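Local coordinates for PrgX (Enterococcus faecalis, PDB 2AWI), which probably binds DNA as a repressor and acts as receptor for the peptide sex pheromone cCF10, thereby regulating conjugation in Enterococcus faecalis, at residues 109-114 and 149-154; 163-168 and 198-203; 170-175 and 211-216; 188-193 and 218-223. The protein carries 1 engineered substitution. All coordinates share one frame; numbering follows the deposited sequence.

Contact 1 of 4, residues 109-114 and 149-154. Engineered in segment 149-154: C153 (natural residue Tyr).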
loop_
_atom_site.group_PDB
_atom_site.type_symbol
_atom_site.label_atom_id
_atom_site.label_comp_id
_atom_site.label_asym_id
_atom_site.label_seq_id
_atom_site.Cartn_x
_atom_site.Cartn_y
_atom_site.Cartn_z
ATOM N N TYR A 109 -19.306 1.309 45.270
ATOM C CA TYR A 109 -20.344 0.282 45.259
ATOM C C TYR A 109 -21.321 0.477 44.107
ATOM O O TYR A 109 -21.827 -0.494 43.543
ATOM C CB TYR A 109 -21.103 0.261 46.590
ATOM C CG TYR A 109 -20.415 -0.571 47.648
ATOM C CD1 TYR A 109 -20.307 -1.955 47.508
ATOM C CD2 TYR A 109 -19.828 0.026 48.763
ATOM C CE1 TYR A 109 -19.627 -2.724 48.451
ATOM C CE2 TYR A 109 -19.146 -0.734 49.713
ATOM C CZ TYR A 109 -19.047 -2.106 49.547
ATOM O OH TYR A 109 -18.354 -2.855 50.468
ATOM N N PHE A 110 -21.597 1.724 43.745
ATOM C CA PHE A 110 -22.504 1.930 42.629
ATOM C C PHE A 110 -21.838 1.362 41.389
ATOM O O PHE A 110 -22.463 0.646 40.610
ATOM C CB PHE A 110 -22.811 3.412 42.410
ATOM C CG PHE A 110 -23.905 3.648 41.410
ATOM C CD1 PHE A 110 -25.170 3.104 41.615
ATOM C CD2 PHE A 110 -23.669 4.385 40.254
ATOM C CE1 PHE A 110 -26.186 3.287 40.681
ATOM C CE2 PHE A 110 -24.678 4.575 39.311
ATOM C CZ PHE A 110 -25.939 4.025 39.526
ATOM N N SER A 111 -20.558 1.682 41.221
ATOM C CA SER A 111 -19.789 1.202 40.081
ATOM C C SER A 111 -19.792 -0.328 40.041
ATOM O O SER A 111 -19.927 -0.928 38.978
ATOM C CB SER A 111 -18.350 1.725 40.158
ATOM O OG SER A 111 -17.640 1.427 38.967
ATOM N N ILE A 112 -19.651 -0.959 41.202
ATOM C CA ILE A 112 -19.659 -2.416 41.265
ATOM C C ILE A 112 -21.043 -2.917 40.852
ATOM O O ILE A 112 -21.172 -3.871 40.079
ATOM C CB ILE A 112 -19.340 -2.909 42.689
ATOM C CG1 ILE A 112 -17.898 -2.548 43.050
ATOM C CG2 ILE A 112 -19.545 -4.404 42.776
ATOM C CD1 ILE A 112 -17.544 -2.835 44.496
ATOM N N TYR A 113 -22.069 -2.251 41.373
ATOM C CA TYR A 113 -23.460 -2.575 41.080
ATOM C C TYR A 113 -23.701 -2.649 39.576
ATOM O O TYR A 113 -24.253 -3.628 39.080
ATOM C CB TYR A 113 -24.368 -1.511 41.701
ATOM C CG TYR A 113 -25.791 -1.540 41.202
ATOM C CD1 TYR A 113 -26.658 -2.575 41.558
ATOM C CD2 TYR A 113 -26.270 -0.537 40.357
ATOM C CE1 TYR A 113 -27.968 -2.612 41.087
ATOM C CE2 TYR A 113 -27.574 -0.562 39.881
ATOM C CZ TYR A 113 -28.420 -1.603 40.249
ATOM O OH TYR A 113 -29.717 -1.630 39.787
ATOM N N LEU A 114 -23.295 -1.609 38.853
ATOM C CA LEU A 114 -23.469 -1.580 37.400
ATOM C C LEU A 114 -22.673 -2.720 36.768
ATOM O O LEU A 114 -22.934 -3.124 35.631
ATOM C CB LEU A 114 -23.005 -0.233 36.826
ATOM C CG LEU A 114 -23.802 1.001 37.271
ATOM C CD1 LEU A 114 -23.156 2.275 36.722
ATOM C CD2 LEU A 114 -25.249 0.873 36.798
ATOM N N PHE A 149 -15.040 13.192 40.164
ATOM C CA PHE A 149 -13.792 12.477 40.392
ATOM C C PHE A 149 -13.638 11.291 39.444
ATOM O O PHE A 149 -14.552 10.968 38.687
ATOM C CB PHE A 149 -13.727 12.007 41.852
ATOM C CG PHE A 149 -14.159 13.057 42.846
ATOM C CD1 PHE A 149 -15.503 13.199 43.189
ATOM C CD2 PHE A 149 -13.228 13.936 43.405
ATOM C CE1 PHE A 149 -15.917 14.199 44.071
ATOM C CE2 PHE A 149 -13.628 14.948 44.292
ATOM C CZ PHE A 149 -14.975 15.080 44.624
ATOM N N GLY A 150 -12.473 10.652 39.492
ATOM C CA GLY A 150 -12.210 9.508 38.643
ATOM C C GLY A 150 -13.341 8.497 38.650
ATOM O O GLY A 150 -13.830 8.087 37.596
ATOM N N ILE A 151 -13.778 8.103 39.838
ATOM C CA ILE A 151 -14.843 7.114 39.950
ATOM C C ILE A 151 -16.141 7.562 39.254
ATOM O O ILE A 151 -16.953 6.723 38.837
ATOM C CB ILE A 151 -15.115 6.777 41.431
ATOM C CG1 ILE A 151 -16.159 5.670 41.540
ATOM C CG2 ILE A 151 -15.567 8.025 42.163
ATOM C CD1 ILE A 151 -15.771 4.380 40.848
ATOM N N ASP A 152 -16.339 8.873 39.125
ATOM C CA ASP A 152 -17.525 9.384 38.441
ATOM C C ASP A 152 -17.408 9.061 36.953
ATOM O O ASP A 152 -18.381 8.662 36.311
ATOM C CB ASP A 152 -17.667 10.897 38.637
ATOM C CG ASP A 152 -18.066 11.262 40.050
ATOM O OD1 ASP A 152 -19.093 10.734 40.528
ATOM O OD2 ASP A 152 -17.357 12.077 40.682
ATOM N N CYS A 153 -16.213 9.230 36.401
ATOM C CA CYS A 153 -16.001 8.917 34.996
ATOM C C CYS A 153 -16.019 7.404 34.777
ATOM O O CYS A 153 -16.300 6.935 33.681
ATOM C CB CYS A 153 -14.691 9.532 34.506
ATOM S SG CYS A 153 -14.824 11.331 34.266
ATOM N N GLU A 154 -15.739 6.637 35.824
ATOM C CA GLU A 154 -15.772 5.184 35.705
ATOM C C GLU A 154 -17.250 4.803 35.643
ATOM O O GLU A 154 -17.666 4.004 34.805
ATOM C CB GLU A 154 -15.102 4.521 36.915
ATOM C CG GLU A 154 -14.922 3.016 36.777
ATOM C CD GLU A 154 -14.303 2.380 38.015
ATOM O OE1 GLU A 154 -13.229 2.853 38.466
ATOM O OE2 GLU A 154 -14.888 1.403 38.539
#

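Contact 2 of 4, residues 163-168 and 198-203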
loop_
_atom_site.group_PDB
_atom_site.type_symbol
_atom_site.label_atom_id
_atom_site.label_comp_id
_atom_site.label_asym_id
_atom_site.label_seq_id
_atom_site.Cartn_x
_atom_site.Cartn_y
_atom_site.Cartn_z
ATOM N N LEU A 163 -27.098 1.132 29.388
ATOM C CA LEU A 163 -28.162 2.117 29.266
ATOM C C LEU A 163 -28.143 2.781 27.893
ATOM O O LEU A 163 -27.082 2.967 27.300
ATOM C CB LEU A 163 -27.983 3.184 30.352
ATOM C CG LEU A 163 -29.150 3.572 31.263
ATOM C CD1 LEU A 163 -29.787 2.323 31.857
ATOM C CD2 LEU A 163 -28.637 4.493 32.364
ATOM N N PRO A 164 -29.324 3.130 27.359
ATOM C CA PRO A 164 -29.349 3.779 26.044
ATOM C C PRO A 164 -28.500 5.039 26.144
ATOM O O PRO A 164 -28.512 5.717 27.169
ATOM C CB PRO A 164 -30.829 4.087 25.842
ATOM C CG PRO A 164 -31.503 2.951 26.572
ATOM C CD PRO A 164 -30.690 2.858 27.844
ATOM N N TYR A 165 -27.760 5.351 25.089
ATOM C CA TYR A 165 -26.894 6.524 25.094
ATOM C C TYR A 165 -27.518 7.800 25.664
ATOM O O TYR A 165 -26.906 8.485 26.485
ATOM C CB TYR A 165 -26.388 6.805 23.679
ATOM C CG TYR A 165 -25.483 8.011 23.604
ATOM C CD1 TYR A 165 -24.189 7.972 24.134
ATOM C CD2 TYR A 165 -25.930 9.205 23.040
ATOM C CE1 TYR A 165 -23.367 9.095 24.105
ATOM C CE2 TYR A 165 -25.116 10.333 23.005
ATOM C CZ TYR A 165 -23.837 10.271 23.541
ATOM O OH TYR A 165 -23.036 11.385 23.522
ATOM N N GLU A 166 -28.738 8.115 25.239
ATOM C CA GLU A 166 -29.407 9.336 25.683
ATOM C C GLU A 166 -29.622 9.504 27.189
ATOM O O GLU A 166 -29.649 10.630 27.683
ATOM C CB GLU A 166 -30.744 9.491 24.958
ATOM C CG GLU A 166 -31.274 10.916 24.975
ATOM C CD GLU A 166 -30.338 11.899 24.278
ATOM O OE1 GLU A 166 -30.618 13.118 24.321
ATOM O OE2 GLU A 166 -29.327 11.454 23.686
ATOM N N GLU A 167 -29.780 8.402 27.916
ATOM C CA GLU A 167 -29.986 8.475 29.361
ATOM C C GLU A 167 -28.678 8.710 30.113
ATOM O O GLU A 167 -28.681 8.963 31.318
ATOM C CB GLU A 167 -30.615 7.183 29.882
ATOM C CG GLU A 167 -31.990 6.878 29.336
ATOM C CD GLU A 167 -32.585 5.636 29.965
ATOM O OE1 GLU A 167 -32.680 5.592 31.214
ATOM O OE2 GLU A 167 -32.958 4.705 29.214
ATOM N N VAL A 168 -27.561 8.623 29.399
ATOM C CA VAL A 168 -26.262 8.803 30.018
ATOM C C VAL A 168 -25.593 10.094 29.575
ATOM O O VAL A 168 -25.014 10.809 30.391
ATOM C CB VAL A 168 -25.330 7.617 29.685
ATOM C CG1 VAL A 168 -23.981 7.802 30.358
ATOM C CG2 VAL A 168 -25.970 6.317 30.129
ATOM N N LEU A 198 -17.463 8.067 22.189
ATOM C CA LEU A 198 -17.243 8.366 20.773
ATOM C C LEU A 198 -17.514 7.174 19.859
ATOM O O LEU A 198 -17.953 7.340 18.723
ATOM C CB LEU A 198 -15.814 8.874 20.554
ATOM C CG LEU A 198 -15.372 9.102 19.106
ATOM C CD1 LEU A 198 -16.386 9.965 18.391
ATOM C CD2 LEU A 198 -14.002 9.759 19.078
ATOM N N THR A 199 -17.252 5.973 20.358
ATOM C CA THR A 199 -17.486 4.766 19.579
ATOM C C THR A 199 -18.987 4.654 19.325
ATOM O O THR A 199 -19.430 4.426 18.202
ATOM C CB THR A 199 -17.004 3.508 20.345
ATOM O OG1 THR A 199 -15.593 3.611 20.590
ATOM C CG2 THR A 199 -17.286 2.246 19.543
ATOM N N ILE A 200 -19.761 4.816 20.388
ATOM C CA ILE A 200 -21.209 4.750 20.303
ATOM C C ILE A 200 -21.756 5.854 19.391
ATOM O O ILE A 200 -22.646 5.617 18.573
ATOM C CB ILE A 200 -21.822 4.878 21.712
ATOM C CG1 ILE A 200 -21.449 3.638 22.539
ATOM C CG2 ILE A 200 -23.327 5.054 21.617
ATOM C CD1 ILE A 200 -21.801 3.727 24.034
ATOM N N SER A 201 -21.202 7.052 19.507
ATOM C CA SER A 201 -21.654 8.176 18.699
ATOM C C SER A 201 -21.476 7.969 17.204
ATOM O O SER A 201 -22.337 8.365 16.416
ATOM C CB SER A 201 -20.931 9.445 19.130
ATOM O OG SER A 201 -21.256 9.737 20.475
ATOM N N ILE A 202 -20.350 7.367 16.821
ATOM C CA ILE A 202 -20.059 7.101 15.419
ATOM C C ILE A 202 -20.984 6.002 14.906
ATOM O O ILE A 202 -21.438 6.040 13.765
ATOM C CB ILE A 202 -18.583 6.653 15.224
ATOM C CG1 ILE A 202 -17.646 7.843 15.411
ATOM C CG2 ILE A 202 -18.380 6.068 13.835
ATOM C CD1 ILE A 202 -17.851 8.942 14.395
HETATM N N MSE A 203 -21.265 5.028 15.763
HETATM C CA MSE A 203 -22.125 3.910 15.395
HETATM C C MSE A 203 -23.581 4.345 15.151
HETATM O O MSE A 203 -24.313 3.680 14.423
HETATM C CB MSE A 203 -22.067 2.839 16.488
HETATM C CG MSE A 203 -22.321 1.426 15.992
HETATM SE SE MSE A 203 -20.962 0.821 14.741
HETATM C CE MSE A 203 -22.029 0.859 13.121
#

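Contact 3 of 4, residues 170-175 and 211-216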
loop_
_atom_site.group_PDB
_atom_site.type_symbol
_atom_site.label_atom_id
_atom_site.label_comp_id
_atom_site.label_asym_id
_atom_site.label_seq_id
_atom_site.Cartn_x
_atom_site.Cartn_y
_atom_site.Cartn_z
ATOM N N SER A 170 -26.416 13.153 29.029
ATOM C CA SER A 170 -26.647 14.340 29.844
ATOM C C SER A 170 -25.867 14.303 31.157
ATOM O O SER A 170 -25.599 15.343 31.755
ATOM C CB SER A 170 -28.145 14.510 30.120
ATOM O OG SER A 170 -28.681 13.374 30.775
ATOM N N ILE A 171 -25.494 13.104 31.594
ATOM C CA ILE A 171 -24.740 12.945 32.834
ATOM C C ILE A 171 -23.239 13.144 32.610
ATOM O O ILE A 171 -22.512 13.551 33.513
ATOM C CB ILE A 171 -24.981 11.546 33.448
ATOM C CG1 ILE A 171 -26.466 11.380 33.777
ATOM C CG2 ILE A 171 -24.139 11.370 34.702
ATOM C CD1 ILE A 171 -26.830 10.030 34.351
ATOM N N ILE A 172 -22.786 12.866 31.393
ATOM C CA ILE A 172 -21.377 12.995 31.044
ATOM C C ILE A 172 -20.921 14.433 30.815
ATOM O O ILE A 172 -19.906 14.865 31.354
ATOM C CB ILE A 172 -21.045 12.194 29.769
ATOM C CG1 ILE A 172 -21.402 10.715 29.967
ATOM C CG2 ILE A 172 -19.574 12.351 29.435
ATOM C CD1 ILE A 172 -21.047 9.820 28.788
ATOM N N LYS A 173 -21.678 15.161 30.005
ATOM C CA LYS A 173 -21.363 16.544 29.654
ATOM C C LYS A 173 -20.860 17.422 30.805
ATOM O O LYS A 173 -19.862 18.132 30.655
ATOM C CB LYS A 173 -22.588 17.202 29.017
ATOM C CG LYS A 173 -23.220 16.406 27.889
ATOM C CD LYS A 173 -22.555 16.650 26.543
ATOM C CE LYS A 173 -23.351 15.980 25.432
ATOM N NZ LYS A 173 -22.915 16.432 24.083
ATOM N N PRO A 174 -21.547 17.399 31.961
ATOM C CA PRO A 174 -21.121 18.219 33.102
ATOM C C PRO A 174 -19.767 17.848 33.705
ATOM O O PRO A 174 -19.213 18.589 34.524
ATOM C CB PRO A 174 -22.270 18.052 34.096
ATOM C CG PRO A 174 -22.801 16.703 33.780
ATOM C CD PRO A 174 -22.799 16.689 32.272
HETATM N N MSE A 175 -19.231 16.702 33.301
HETATM C CA MSE A 175 -17.947 16.262 33.817
HETATM C C MSE A 175 -16.805 16.788 32.972
HETATM O O MSE A 175 -15.655 16.764 33.396
HETATM C CB MSE A 175 -17.899 14.739 33.873
HETATM C CG MSE A 175 -18.883 14.162 34.862
HETATM SE SE MSE A 175 -18.785 12.256 34.958
HETATM C CE MSE A 175 -20.256 11.939 36.181
ATOM N N GLN A 211 -18.234 14.798 17.352
ATOM C CA GLN A 211 -17.312 15.925 17.367
ATOM C C GLN A 211 -17.114 16.410 18.804
ATOM O O GLN A 211 -16.024 16.826 19.193
ATOM C CB GLN A 211 -17.841 17.070 16.497
ATOM C CG GLN A 211 -16.821 18.183 16.265
ATOM C CD GLN A 211 -17.398 19.385 15.527
ATOM O OE1 GLN A 211 -16.672 20.319 15.175
ATOM N NE2 GLN A 211 -18.709 19.371 15.294
ATOM N N TYR A 212 -18.176 16.354 19.595
ATOM C CA TYR A 212 -18.080 16.790 20.972
ATOM C C TYR A 212 -16.944 16.028 21.645
ATOM O O TYR A 212 -15.991 16.625 22.144
ATOM C CB TYR A 212 -19.401 16.530 21.719
ATOM C CG TYR A 212 -19.291 16.733 23.215
ATOM C CD1 TYR A 212 -19.136 18.009 23.759
ATOM C CD2 TYR A 212 -19.274 15.641 24.083
ATOM C CE1 TYR A 212 -18.957 18.190 25.137
ATOM C CE2 TYR A 212 -19.096 15.809 25.458
ATOM C CZ TYR A 212 -18.935 17.084 25.976
ATOM O OH TYR A 212 -18.720 17.250 27.330
ATOM N N TYR A 213 -17.053 14.702 21.644
ATOM C CA TYR A 213 -16.057 13.846 22.272
ATOM C C TYR A 213 -14.666 13.957 21.652
ATOM O O TYR A 213 -13.666 13.967 22.368
ATOM C CB TYR A 213 -16.555 12.405 22.255
ATOM C CG TYR A 213 -17.805 12.233 23.089
ATOM C CD1 TYR A 213 -17.782 12.460 24.465
ATOM C CD2 TYR A 213 -19.019 11.867 22.501
ATOM C CE1 TYR A 213 -18.935 12.329 25.240
ATOM C CE2 TYR A 213 -20.177 11.731 23.264
ATOM C CZ TYR A 213 -20.126 11.963 24.633
ATOM O OH TYR A 213 -21.261 11.819 25.397
ATOM N N ILE A 214 -14.599 14.048 20.329
ATOM C CA ILE A 214 -13.317 14.188 19.662
ATOM C C ILE A 214 -12.654 15.459 20.186
ATOM O O ILE A 214 -11.439 15.506 20.380
ATOM C CB ILE A 214 -13.494 14.282 18.131
ATOM C CG1 ILE A 214 -13.915 12.913 17.583
ATOM C CG2 ILE A 214 -12.201 14.779 17.471
ATOM C CD1 ILE A 214 -14.017 12.857 16.065
ATOM N N ASN A 215 -13.460 16.489 20.423
ATOM C CA ASN A 215 -12.948 17.753 20.938
ATOM C C ASN A 215 -12.494 17.607 22.388
ATOM O O ASN A 215 -11.432 18.103 22.766
ATOM C CB ASN A 215 -14.018 18.845 20.843
ATOM C CG ASN A 215 -14.282 19.287 19.415
ATOM O OD1 ASN A 215 -15.187 20.081 19.157
ATOM N ND2 ASN A 215 -13.486 18.782 18.480
ATOM N N GLN A 216 -13.300 16.935 23.206
ATOM C CA GLN A 216 -12.935 16.739 24.604
ATOM C C GLN A 216 -11.607 15.980 24.701
ATOM O O GLN A 216 -10.717 16.353 25.468
ATOM C CB GLN A 216 -14.028 15.964 25.352
ATOM C CG GLN A 216 -15.324 16.737 25.560
ATOM C CD GLN A 216 -15.094 18.179 25.995
ATOM O OE1 GLN A 216 -14.349 18.452 26.937
ATOM N NE2 GLN A 216 -15.740 19.109 25.304
#

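Contact 4 of 4, residues 188-193 and 218-223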
loop_
_atom_site.group_PDB
_atom_site.type_symbol
_atom_site.label_atom_id
_atom_site.label_comp_id
_atom_site.label_asym_id
_atom_site.label_seq_id
_atom_site.Cartn_x
_atom_site.Cartn_y
_atom_site.Cartn_z
ATOM N N LEU A 188 -6.386 7.834 32.813
ATOM C CA LEU A 188 -6.923 6.719 32.041
ATOM C C LEU A 188 -8.448 6.705 32.082
ATOM O O LEU A 188 -9.111 6.574 31.058
ATOM C CB LEU A 188 -6.400 5.394 32.600
ATOM C CG LEU A 188 -6.248 4.183 31.670
ATOM C CD1 LEU A 188 -6.480 2.930 32.478
ATOM C CD2 LEU A 188 -7.219 4.232 30.522
ATOM N N THR A 189 -8.987 6.843 33.283
ATOM C CA THR A 189 -10.420 6.830 33.505
ATOM C C THR A 189 -11.188 7.931 32.772
ATOM O O THR A 189 -12.246 7.679 32.201
ATOM C CB THR A 189 -10.706 6.933 34.993
ATOM O OG1 THR A 189 -9.959 5.919 35.679
ATOM C CG2 THR A 189 -12.191 6.743 35.263
ATOM N N ILE A 190 -10.661 9.147 32.785
ATOM C CA ILE A 190 -11.336 10.240 32.113
ATOM C C ILE A 190 -11.272 10.062 30.598
ATOM O O ILE A 190 -12.086 10.631 29.869
ATOM C CB ILE A 190 -10.718 11.592 32.502
ATOM C CG1 ILE A 190 -9.276 11.670 32.003
ATOM C CG2 ILE A 190 -10.756 11.755 34.021
ATOM C CD1 ILE A 190 -8.613 12.987 32.289
ATOM N N GLN A 191 -10.307 9.262 30.134
ATOM C CA GLN A 191 -10.130 8.996 28.708
ATOM C C GLN A 191 -11.031 7.873 28.215
ATOM O O GLN A 191 -11.543 7.924 27.101
ATOM C CB GLN A 191 -8.678 8.622 28.410
ATOM C CG GLN A 191 -7.765 9.794 28.108
ATOM C CD GLN A 191 -6.298 9.401 28.109
ATOM O OE1 GLN A 191 -5.663 9.339 29.161
ATOM N NE2 GLN A 191 -5.759 9.118 26.930
ATOM N N THR A 192 -11.213 6.855 29.048
ATOM C CA THR A 192 -12.039 5.711 28.686
ATOM C C THR A 192 -13.448 6.151 28.301
ATOM O O THR A 192 -14.018 5.651 27.332
ATOM C CB THR A 192 -12.119 4.701 29.851
ATOM O OG1 THR A 192 -10.793 4.295 30.217
ATOM C CG2 THR A 192 -12.920 3.464 29.445
ATOM N N VAL A 193 -13.991 7.093 29.068
ATOM C CA VAL A 193 -15.327 7.623 28.835
ATOM C C VAL A 193 -15.455 8.154 27.425
ATOM O O VAL A 193 -16.358 7.777 26.691
ATOM C CB VAL A 193 -15.661 8.798 29.792
ATOM C CG1 VAL A 193 -17.025 9.367 29.441
ATOM C CG2 VAL A 193 -15.629 8.335 31.231
ATOM N N GLU A 218 -9.193 15.694 22.406
ATOM C CA GLU A 218 -8.093 16.502 21.917
ATOM C C GLU A 218 -7.700 17.597 22.891
ATOM O O GLU A 218 -6.546 18.010 22.937
ATOM C CB GLU A 218 -8.438 17.087 20.547
ATOM C CG GLU A 218 -8.392 16.045 19.434
ATOM C CD GLU A 218 -7.010 15.417 19.272
ATOM O OE1 GLU A 218 -6.934 14.203 18.976
ATOM O OE2 GLU A 218 -5.999 16.137 19.431
ATOM N N HIS A 219 -8.655 18.065 23.680
ATOM C CA HIS A 219 -8.354 19.102 24.647
ATOM C C HIS A 219 -7.482 18.548 25.775
ATOM O O HIS A 219 -6.660 19.270 26.345
ATOM C CB HIS A 219 -9.636 19.681 25.239
ATOM C CG HIS A 219 -9.385 20.677 26.325
ATOM N ND1 HIS A 219 -8.714 21.860 26.101
ATOM C CD2 HIS A 219 -9.641 20.632 27.654
ATOM C CE1 HIS A 219 -8.564 22.498 27.248
ATOM N NE2 HIS A 219 -9.115 21.775 28.206
ATOM N N LEU A 220 -7.672 17.273 26.105
ATOM C CA LEU A 220 -6.888 16.637 27.156
ATOM C C LEU A 220 -5.396 16.790 26.885
ATOM O O LEU A 220 -4.599 16.880 27.818
ATOM C CB LEU A 220 -7.215 15.146 27.262
ATOM C CG LEU A 220 -8.601 14.699 27.732
ATOM C CD1 LEU A 220 -8.585 13.184 27.922
ATOM C CD2 LEU A 220 -8.966 15.377 29.043
ATOM N N LYS A 221 -5.027 16.823 25.605
ATOM C CA LYS A 221 -3.628 16.950 25.209
ATOM C C LYS A 221 -2.998 18.307 25.525
ATOM O O LYS A 221 -1.803 18.497 25.304
ATOM C CB LYS A 221 -3.469 16.655 23.711
ATOM C CG LYS A 221 -3.793 15.220 23.319
ATOM C CD LYS A 221 -3.751 15.019 21.804
ATOM C CE LYS A 221 -4.081 13.569 21.437
ATOM N NZ LYS A 221 -4.249 13.359 19.963
ATOM N N THR A 222 -3.789 19.247 26.034
ATOM C CA THR A 222 -3.267 20.571 26.368
ATOM C C THR A 222 -3.030 20.678 27.868
ATOM O O THR A 222 -2.462 21.663 28.348
ATOM C CB THR A 222 -4.248 21.702 25.970
ATOM O OG1 THR A 222 -5.480 21.537 26.684
ATOM C CG2 THR A 222 -4.522 21.685 24.472
ATOM N N ILE A 223 -3.474 19.664 28.603
ATOM C CA ILE A 223 -3.321 19.652 30.049
ATOM C C ILE A 223 -1.892 19.347 30.493
ATOM O O ILE A 223 -1.210 18.494 29.922
ATOM C CB ILE A 223 -4.284 18.633 30.694
ATOM C CG1 ILE A 223 -5.733 19.056 30.434
ATOM C CG2 ILE A 223 -4.031 18.547 32.191
ATOM C CD1 ILE A 223 -6.774 18.032 30.882
#

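Contact 1 of 4, residues 109-114 and 149-154
S111, within helix 107-122, and E154, in the first turns of helix 150-159, bring the two backbones closest, with the CA atoms of S111 and E154 7.2 Å apart. The side chain of E154 runs nearly straight from the backbone (chi1 -172°, chi2 -178°), which carries its carboxylate across the gap. There S111 OG lies 2.8 Å from E154 OE2, at hydrogen-bonding distance. N158 OD1 is a second possible acceptor for S111 OG. E154 OE2 also forms a salt bridge with K79, so its negative charge is probably balanced from helix 74-87. Beside this polar pair, the I151 methyl CD1 rests on S111 CB at 3.8 Å, a small apolar patch. At the start of the helix F149 takes the N-cap position, and F149 N donates almost straight, at 172°, to D152 OD2 (2.6 Å), where it is accepted on the anti lone pair of that oxygen; R145 bridges the same oxygen. The contact thus joins two helices of the C-terminal TPR-like region. K79 of helix 74-87 packs on S111, I155 of helix 150-159 does so too, and G55 of the second subunit packs against I151.

Contact 2 of 4, residues 163-168 and 198-203
Y165, at the start of helix 165-172, meets I200 and S201 near the end of helix 184-203, joining two helices of the all-helical, TPR-like C-terminal region. The CA atoms of Y165 and I200 are the closest pair between the backbones, at 7.6 Å, and one large side chain spans the gap. With CG anti to the backbone N (chi1 180°), the Y165 ring extends straight out toward helix 184-203. The side that keeps some exposure to solvent is apolar: the I200 branch methyl CG2 sits 3.9 Å from Y165 CD1, and the same methyl is 4.1 Å from Y165 CB. It approaches the ring at a slant, and the I200 and Y165 side chains cross obliquely. Toward the phenol end the contact is more enclosed, with S201 buried and E209 and Y213 of helix 207-220 packed against it. Here polar atoms face each other without bonding. The S201 hydroxyl is turned back to its own helix, where OG bonds the carbonyl of A197, while the Y165 hydroxyl is held by E209 and by Y213. Accordingly, Y165 OH and S201 OG are left 3.9 Å apart, too far for a hydrogen bond.

Contact 3 of 4, residues 170-175 and 211-216
A sharp bend at chi2 (-85°), followed by an extended run to the amine, lays the side chain of K173 over one face of the Y212 ring. That ring leaves helix 207-220 with CG anti to its own backbone N, which points it at the other segment. The contact so formed joins the end of helix 165-172 to helix 207-220 in the all-helical, TPR-like region. The ammonium group comes over the ring as a cation-pi contact, with K173 NZ 3.9 Å from the Y212 centroid and only 18° off the ring normal. The methylene CD follows on the same face as a CH-pi contact, 4.0 Å from K173 CD to the Y212 centroid, so the chain runs along the ring from the phenol end to the CB end. At that phenol end Y212 OH reaches the backbone, 3.6 Å from K173 CA. The opposite face of Y212 is covered by Q216, one turn on, whose CG stands 3.7 Å above the Y212 ring plane.

I172 uses the neighbouring tyrosine instead. Its CG2 comes to the edge of the Y213 ring, 4.2 Å from Y213 CE1, its CD1 lies 3.9 Å from Y213 OH, whose polar partner is Y165 OH, and the two side chains cross at about a right angle. V193 and V156 of adjoining helices also pack on I172. The segment 170-175 tightens here from helix to a 3-10 turn. Since K173 NZ is also salt-bridged to E209, the amine lies between a carboxylate and an aromatic face, both of which would favour its positive charge. The contact is therefore part electrostatic on its partly exposed side and apolar toward its buried side.

Contact 4 of 4, residues 188-193 and 218-223
I190 and Q191 of helix 184-203 meet L220, near the end of helix 207-220. These consecutive helices run antiparallel as a helical hairpin in the TPR-like region, and this contact joins the early part of the first to the end of the second. Along 188-193, L188 comes first: its carbonyl accepts hydrogen bonds from both the backbone N and the hydroxyl of T192, and its side chain packs on K184 of the second subunit. T189 turns to helix 150-159, where it touches C153, an engineered residue.

I190 is the first to reach across. Its CG1 lies between the backbone N and the carbonyl carbon (chi1 65°), and from there CD1 extends to 4.0 Å from L220 CD2, with I190 and L220 lying alongside one another and pointing opposite ways. Q191 follows with its aliphatic part, CG standing 3.5 Å from L220 CD1. The two methyls of L220 are thus divided between two successive residues, one branch to each. The CA atoms of Q191 and L220 are 8.4 Å apart, and the contacts across the segments are made by side chains. T192 lies off the contact and bonds Y232 of helix 230-248, and V193 packs on V156.

From L220 the chain makes a type I beta turn to I223. K221 NZ reaches back to E218 OE1 in a salt bridge of 3.0 Å and has D233 as a further acidic partner. The turn is also tied by a hydroxyl: T222 OG1 donates to H219 O at 2.6 Å, in the carbonyl plane and with a C=O...donor angle of 152°.

Contacts 1 and 4 are buried, whereas contacts 2 and 3 are only partly so. Helix 165-172 serves both contact 2 and contact 3, helix 184-203 both contact 2 and contact 4, and helix 207-220 both contact 3 and contact 4, so these three form a continuous set; a probable hydrogen bond between two tyrosine hydroxyls ties contacts 2 and 3. Contact 1 joins this set through helix 150-159, with C153 and D152 packing on M175 of contact 3, and C153 also on V193 of contact 4. In chemistry they differ: contact 1 rests on a hydroxyl-carboxylate pair whose acid is also salt-bridged to a lysine, contact 3 adds a lysine over an aromatic face, contact 4 is apolar, and contact 2 is apolar beside two hydroxyls that do not bond each other. Contacts 1 and 4 also touch the second subunit.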